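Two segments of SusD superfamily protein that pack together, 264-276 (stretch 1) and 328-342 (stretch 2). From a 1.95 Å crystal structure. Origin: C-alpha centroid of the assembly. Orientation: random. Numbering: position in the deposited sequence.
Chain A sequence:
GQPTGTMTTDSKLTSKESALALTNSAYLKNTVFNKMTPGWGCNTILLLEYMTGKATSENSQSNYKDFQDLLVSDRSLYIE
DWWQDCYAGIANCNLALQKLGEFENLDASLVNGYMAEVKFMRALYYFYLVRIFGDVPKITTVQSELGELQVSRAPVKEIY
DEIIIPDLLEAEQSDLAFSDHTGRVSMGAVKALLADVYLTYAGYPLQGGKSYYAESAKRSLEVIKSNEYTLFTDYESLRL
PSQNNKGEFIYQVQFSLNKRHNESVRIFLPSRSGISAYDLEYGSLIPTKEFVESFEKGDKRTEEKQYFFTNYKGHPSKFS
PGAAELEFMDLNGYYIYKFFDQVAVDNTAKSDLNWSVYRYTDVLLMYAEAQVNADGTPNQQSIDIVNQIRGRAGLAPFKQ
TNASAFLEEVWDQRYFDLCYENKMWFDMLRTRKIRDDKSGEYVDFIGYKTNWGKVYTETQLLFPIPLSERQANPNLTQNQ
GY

Stretch 1, residues 264-276: SVRIFLPSRSGIS
Stretch 2, residues 328-342: FMDLNGYYIYKFFDQ

This contact joins a largely irregular segment to one built of two short strands and a turn, through apolar side chains and two bridging waters; no direct hydrogen bond crosses it, and 675 Å² of surface is buried, both sides summed. Stretch 1 begins with helical phi/psi from Ser 264 to Phe 268 but without the regular bonds; Ile 267 N to Ser 264 O, at 3.0 Å, is the sound one here. From Leu 269 to Ser 271 the chain is extended (psi 130 to 143°), and it then bends through Arg 272 (44/41) and Gly 274 (77/19). Stretch 2 has strand geometry around Met 329 and Asp 330, turns a corner at Asn 332 and Gly 333, and has a separate strand reaching Ile 336, so the two belong to different sheets or faces; it closes with a type I turn from Tyr 337 to Phe 340, whose Phe 340 N bonds Tyr 337 O at 3.0 Å. The register is antiparallel in sense: the CA of Val 265 lies 6.4 Å from that of Phe 339, Phe 268 CA 5.7 Å from Ile 336 CA, and Ile 275 CA 8.4 Å from Met 329 CA.

Phe 268 covers the most surface. Its CB points toward stretch 2, and with chi1 m (-53°) and chi2 -84° its ring reaches Ile 336 (chi1 m, chi2 149°) and Phe 339. CD1 of Phe 268 sits 3.8 Å from CB of Ile 336, while CB of Phe 268 approaches the Ile 336 carbonyl O at 3.6 Å. Phe 339, chi1 m and chi2 -62°, places CD2 over one face of the Phe 268 ring, 3.4 Å from Phe 268 CZ. The ring planes meet obliquely at 48°, with centroids 5.1 Å apart.

Where the backbones come close, water does the polar work. One water donates to Phe 268 O (2.7 Å) and accepts from Ile 336 N (2.8 Å), satisfying a carbonyl and an amide too far apart to bond directly. Another donates to Val 265 O (2.9 Å) and, weakly, to Phe 339 O (3.0 Å); two acceptors can face each other because the water supplies both protons.

Pro 270 is the second anchor. Its ring is C-gamma endo, and its CB lies over one face of the Tyr 335 ring (chi1 m, chi2 -90°), 3.8 Å from the ring centroid and 20° off the normal, a CH-pi contact, mostly dispersion, between an aliphatic C-H and the aromatic face. CG of Pro 270 also meets CD2 of Leu 331 (m, t) at 3.8 Å. Behind it, Ser 273 OG (chi1 p) bonds Pro 270 O at 2.6 Å, tying the bend together within stretch 1.

Ile 275 (p, t) extends the apolar patch: its CG2 lies 3.9 Å from CE of selenomethionine Met 329 (m, t, p) and 4.0 Å from Leu 331 CD2, and its CD1 meets the edge of the Phe 340 ring (chi1 t, chi2 -84°), 4.2 Å from CE2. Leu 269 (m, t) starts away, yet its CD2 returns to 3.7 Å from Phe 340 CE2. The rule is apolar side-chain packing, with water bridging the backbone polar groups that do not bond directly.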

# COMPACT_ATOMS: atom_id res chain seq x y z
N SER A 264 -2.15 -14.07 -1.12
CA SER A 264 -1.56 -13.41 0.05
C SER A 264 -2.28 -13.72 1.36
O SER A 264 -1.68 -13.57 2.44
CB SER A 264 -1.45 -11.90 -0.14
OG SER A 264 -2.70 -11.21 -0.08
N VAL A 265 -3.54 -14.17 1.28
CA VAL A 265 -4.27 -14.62 2.48
C VAL A 265 -3.42 -15.64 3.28
O VAL A 265 -3.36 -15.57 4.50
CB VAL A 265 -5.68 -15.16 2.09
CG1 VAL A 265 -6.35 -15.90 3.27
CG2 VAL A 265 -6.56 -14.00 1.58
N ARG A 266 -2.70 -16.50 2.57
CA ARG A 266 -1.87 -17.57 3.18
C ARG A 266 -0.59 -17.08 3.87
O ARG A 266 -0.02 -17.79 4.71
CB ARG A 266 -1.41 -18.54 2.07
CG ARG A 266 -2.48 -19.26 1.33
CD ARG A 266 -1.96 -19.85 0.01
NE ARG A 266 -1.22 -21.06 0.25
CZ ARG A 266 -0.81 -21.92 -0.68
NH1 ARG A 266 -1.03 -21.72 -1.97
NH2 ARG A 266 -0.13 -23.01 -0.29
N ILE A 267 -0.13 -15.90 3.47
CA ILE A 267 1.07 -15.22 4.02
C ILE A 267 0.99 -15.00 5.53
O ILE A 267 1.99 -15.14 6.23
CB ILE A 267 1.28 -13.84 3.27
CG1 ILE A 267 1.73 -14.07 1.81
CG2 ILE A 267 2.27 -12.90 3.95
CD1 ILE A 267 3.05 -14.64 1.70
N PHE A 268 -0.21 -14.66 6.00
CA PHE A 268 -0.45 -14.30 7.40
C PHE A 268 -0.75 -15.48 8.31
O PHE A 268 -0.72 -15.33 9.54
CB PHE A 268 -1.62 -13.32 7.49
CG PHE A 268 -1.46 -12.12 6.60
CD1 PHE A 268 -0.72 -11.02 7.01
CD2 PHE A 268 -2.02 -12.10 5.33
CE1 PHE A 268 -0.56 -9.91 6.18
CE2 PHE A 268 -1.86 -11.00 4.51
CZ PHE A 268 -1.13 -9.90 4.93
N LEU A 269 -0.99 -16.65 7.74
CA LEU A 269 -1.48 -17.79 8.50
C LEU A 269 -0.27 -18.47 9.10
O LEU A 269 0.77 -18.48 8.46
CB LEU A 269 -2.22 -18.77 7.58
CG LEU A 269 -3.46 -18.27 6.82
CD1 LEU A 269 -4.08 -19.37 5.90
CD2 LEU A 269 -4.46 -17.71 7.78
N PRO A 270 -0.37 -19.00 10.34
CA PRO A 270 0.79 -19.63 11.02
C PRO A 270 1.39 -20.77 10.24
O PRO A 270 0.66 -21.66 9.80
CB PRO A 270 0.20 -20.14 12.37
CG PRO A 270 -1.27 -20.01 12.25
CD PRO A 270 -1.54 -18.95 11.23
N SER A 271 2.70 -20.74 10.07
CA SER A 271 3.39 -21.67 9.17
C SER A 271 3.15 -23.13 9.51
O SER A 271 3.23 -23.52 10.68
CB SER A 271 4.90 -21.44 9.16
OG SER A 271 5.49 -22.15 8.06
N ARG A 272 2.87 -23.93 8.47
CA ARG A 272 2.71 -25.37 8.58
C ARG A 272 1.85 -25.77 9.82
O ARG A 272 2.14 -26.72 10.49
CB ARG A 272 4.10 -26.08 8.57
CG ARG A 272 4.94 -25.90 7.25
CD ARG A 272 6.12 -26.90 7.16
N SER A 273 0.77 -25.02 10.08
CA SER A 273 -0.11 -25.20 11.25
C SER A 273 -1.33 -26.12 11.01
O SER A 273 -1.90 -26.67 11.97
CB SER A 273 -0.65 -23.84 11.68
OG SER A 273 -1.33 -23.19 10.60
N GLY A 274 -1.78 -26.21 9.77
CA GLY A 274 -2.93 -27.04 9.44
C GLY A 274 -4.28 -26.45 9.81
O GLY A 274 -5.26 -27.20 9.87
N ILE A 275 -4.35 -25.12 10.03
CA ILE A 275 -5.62 -24.45 10.37
C ILE A 275 -6.53 -24.16 9.17
O ILE A 275 -7.66 -23.73 9.37
CB ILE A 275 -5.41 -23.10 11.15
CG1 ILE A 275 -4.72 -22.02 10.29
CG2 ILE A 275 -4.68 -23.39 12.48
CD1 ILE A 275 -5.01 -20.55 10.75
N SER A 276 -6.02 -24.38 7.96
CA SER A 276 -6.66 -23.97 6.71
C SER A 276 -6.82 -25.09 5.69
O SER A 276 -6.26 -26.17 5.83
CB SER A 276 -5.86 -22.85 6.05
OG SER A 276 -4.80 -23.36 5.29
N PHE A 328 -9.66 -27.41 19.08
CA PHE A 328 -8.99 -26.19 19.52
C PHE A 328 -7.50 -26.33 19.30
O PHE A 328 -6.96 -27.42 19.52
CB PHE A 328 -9.27 -25.95 21.01
CG PHE A 328 -8.61 -24.74 21.57
CD1 PHE A 328 -9.22 -23.49 21.48
CD2 PHE A 328 -7.36 -24.83 22.19
CE1 PHE A 328 -8.62 -22.37 22.02
CE2 PHE A 328 -6.74 -23.71 22.71
CZ PHE A 328 -7.37 -22.48 22.64
N MSE A 329 -6.87 -25.26 18.83
CA MSE A 329 -5.42 -25.17 18.69
C MSE A 329 -4.98 -23.78 19.16
O MSE A 329 -5.38 -22.74 18.58
CB MSE A 329 -4.98 -25.31 17.24
CG MSE A 329 -4.77 -26.74 16.74
SE MSE A 329 -4.33 -26.66 14.83
CE MSE A 329 -2.77 -25.54 15.08
N ASP A 330 -4.14 -23.78 20.19
CA ASP A 330 -3.42 -22.62 20.61
C ASP A 330 -2.31 -22.41 19.58
O ASP A 330 -1.51 -23.30 19.34
CB ASP A 330 -2.84 -22.89 22.02
CG ASP A 330 -2.31 -21.64 22.68
OD1 ASP A 330 -1.83 -20.73 21.97
OD2 ASP A 330 -2.35 -21.61 23.94
N LEU A 331 -2.24 -21.23 18.97
CA LEU A 331 -1.17 -20.94 17.99
C LEU A 331 0.13 -20.47 18.66
O LEU A 331 1.15 -20.28 17.98
CB LEU A 331 -1.64 -19.91 16.98
CG LEU A 331 -2.94 -20.24 16.25
CD1 LEU A 331 -3.37 -19.03 15.39
CD2 LEU A 331 -2.78 -21.51 15.44
N ASN A 332 0.08 -20.26 19.96
CA ASN A 332 1.26 -19.90 20.78
C ASN A 332 1.95 -18.63 20.28
O ASN A 332 3.17 -18.56 20.23
CB ASN A 332 2.28 -21.07 20.84
CG ASN A 332 1.67 -22.36 21.34
OD1 ASN A 332 1.77 -23.39 20.68
ND2 ASN A 332 1.02 -22.31 22.52
N GLY A 333 1.17 -17.62 19.95
CA GLY A 333 1.71 -16.34 19.49
C GLY A 333 0.64 -15.50 18.85
O GLY A 333 -0.46 -15.99 18.60
N TYR A 334 0.96 -14.25 18.56
CA TYR A 334 0.04 -13.41 17.79
C TYR A 334 0.24 -13.61 16.29
O TYR A 334 1.37 -13.69 15.80
CB TYR A 334 0.25 -11.93 18.12
CG TYR A 334 0.12 -11.58 19.60
CD1 TYR A 334 -1.10 -11.69 20.25
CD2 TYR A 334 1.21 -11.06 20.30
CE1 TYR A 334 -1.23 -11.33 21.61
CE2 TYR A 334 1.10 -10.71 21.65
CZ TYR A 334 -0.12 -10.83 22.29
OH TYR A 334 -0.20 -10.45 23.63
N TYR A 335 -0.87 -13.68 15.57
CA TYR A 335 -0.88 -13.69 14.12
C TYR A 335 -1.87 -12.66 13.61
O TYR A 335 -2.83 -12.29 14.32
CB TYR A 335 -1.21 -15.08 13.62
CG TYR A 335 -0.14 -16.07 13.99
CD1 TYR A 335 0.93 -16.30 13.12
CD2 TYR A 335 -0.16 -16.74 15.23
CE1 TYR A 335 1.97 -17.19 13.47
CE2 TYR A 335 0.88 -17.63 15.58
CZ TYR A 335 1.93 -17.85 14.70
OH TYR A 335 2.94 -18.72 15.02
N ILE A 336 -1.62 -12.18 12.39
CA ILE A 336 -2.52 -11.23 11.75
C ILE A 336 -3.78 -11.91 11.25
O ILE A 336 -3.72 -12.81 10.42
CB ILE A 336 -1.83 -10.45 10.63
CG1 ILE A 336 -0.73 -9.55 11.23
CG2 ILE A 336 -2.90 -9.58 9.90
CD1 ILE A 336 0.50 -9.28 10.31
N TYR A 337 -4.91 -11.46 11.79
CA TYR A 337 -6.26 -11.88 11.43
C TYR A 337 -6.97 -10.85 10.55
O TYR A 337 -8.03 -11.14 9.99
CB TYR A 337 -7.10 -12.05 12.71
CG TYR A 337 -8.32 -12.93 12.59
CD1 TYR A 337 -8.20 -14.30 12.32
CD2 TYR A 337 -9.61 -12.41 12.77
CE1 TYR A 337 -9.34 -15.12 12.24
CE2 TYR A 337 -10.75 -13.24 12.68
CZ TYR A 337 -10.59 -14.59 12.43
OH TYR A 337 -11.70 -15.40 12.34
N LYS A 338 -6.36 -9.67 10.37
CA LYS A 338 -6.98 -8.53 9.64
C LYS A 338 -7.51 -8.88 8.24
O LYS A 338 -8.55 -8.36 7.80
CB LYS A 338 -5.95 -7.41 9.59
CG LYS A 338 -6.41 -6.08 9.18
CD LYS A 338 -5.33 -5.05 9.50
CE LYS A 338 -5.69 -3.73 8.92
NZ LYS A 338 -4.81 -2.63 9.36
N PHE A 339 -6.86 -9.84 7.59
CA PHE A 339 -7.17 -10.23 6.21
C PHE A 339 -7.63 -11.68 6.09
O PHE A 339 -7.51 -12.26 5.04
CB PHE A 339 -5.93 -9.99 5.36
CG PHE A 339 -5.32 -8.61 5.55
CD1 PHE A 339 -6.05 -7.48 5.24
CD2 PHE A 339 -4.03 -8.46 6.06
CE1 PHE A 339 -5.50 -6.20 5.39
CE2 PHE A 339 -3.48 -7.18 6.23
CZ PHE A 339 -4.22 -6.06 5.88
N PHE A 340 -8.23 -12.21 7.15
CA PHE A 340 -8.65 -13.61 7.23
C PHE A 340 -10.01 -13.83 6.53
O PHE A 340 -11.10 -13.74 7.12
CB PHE A 340 -8.65 -14.01 8.70
CG PHE A 340 -8.74 -15.49 8.96
CD1 PHE A 340 -9.98 -16.15 8.98
CD2 PHE A 340 -7.59 -16.20 9.33
CE1 PHE A 340 -10.04 -17.53 9.30
CE2 PHE A 340 -7.65 -17.53 9.61
CZ PHE A 340 -8.88 -18.21 9.61
N ASP A 341 -9.91 -14.07 5.23
CA ASP A 341 -11.04 -14.48 4.37
C ASP A 341 -11.44 -15.86 4.84
O ASP A 341 -10.87 -16.88 4.43
CB ASP A 341 -10.60 -14.43 2.89
CG ASP A 341 -11.70 -14.87 1.90
OD1 ASP A 341 -12.76 -15.40 2.30
OD2 ASP A 341 -11.46 -14.72 0.69
N GLN A 342 -12.44 -15.88 5.71
CA GLN A 342 -12.82 -17.07 6.42
C GLN A 342 -13.35 -18.18 5.52
O GLN A 342 -13.03 -19.35 5.74
CB GLN A 342 -13.84 -16.74 7.50
CG GLN A 342 -14.10 -17.92 8.44
CD GLN A 342 -14.69 -17.49 9.76
OE1 GLN A 342 -15.60 -16.64 9.80
NE2 GLN A 342 -14.15 -18.04 10.87
O HOH W 1 -5.21 -13.93 5.94
O HOH W 2 0.46 -13.25 10.80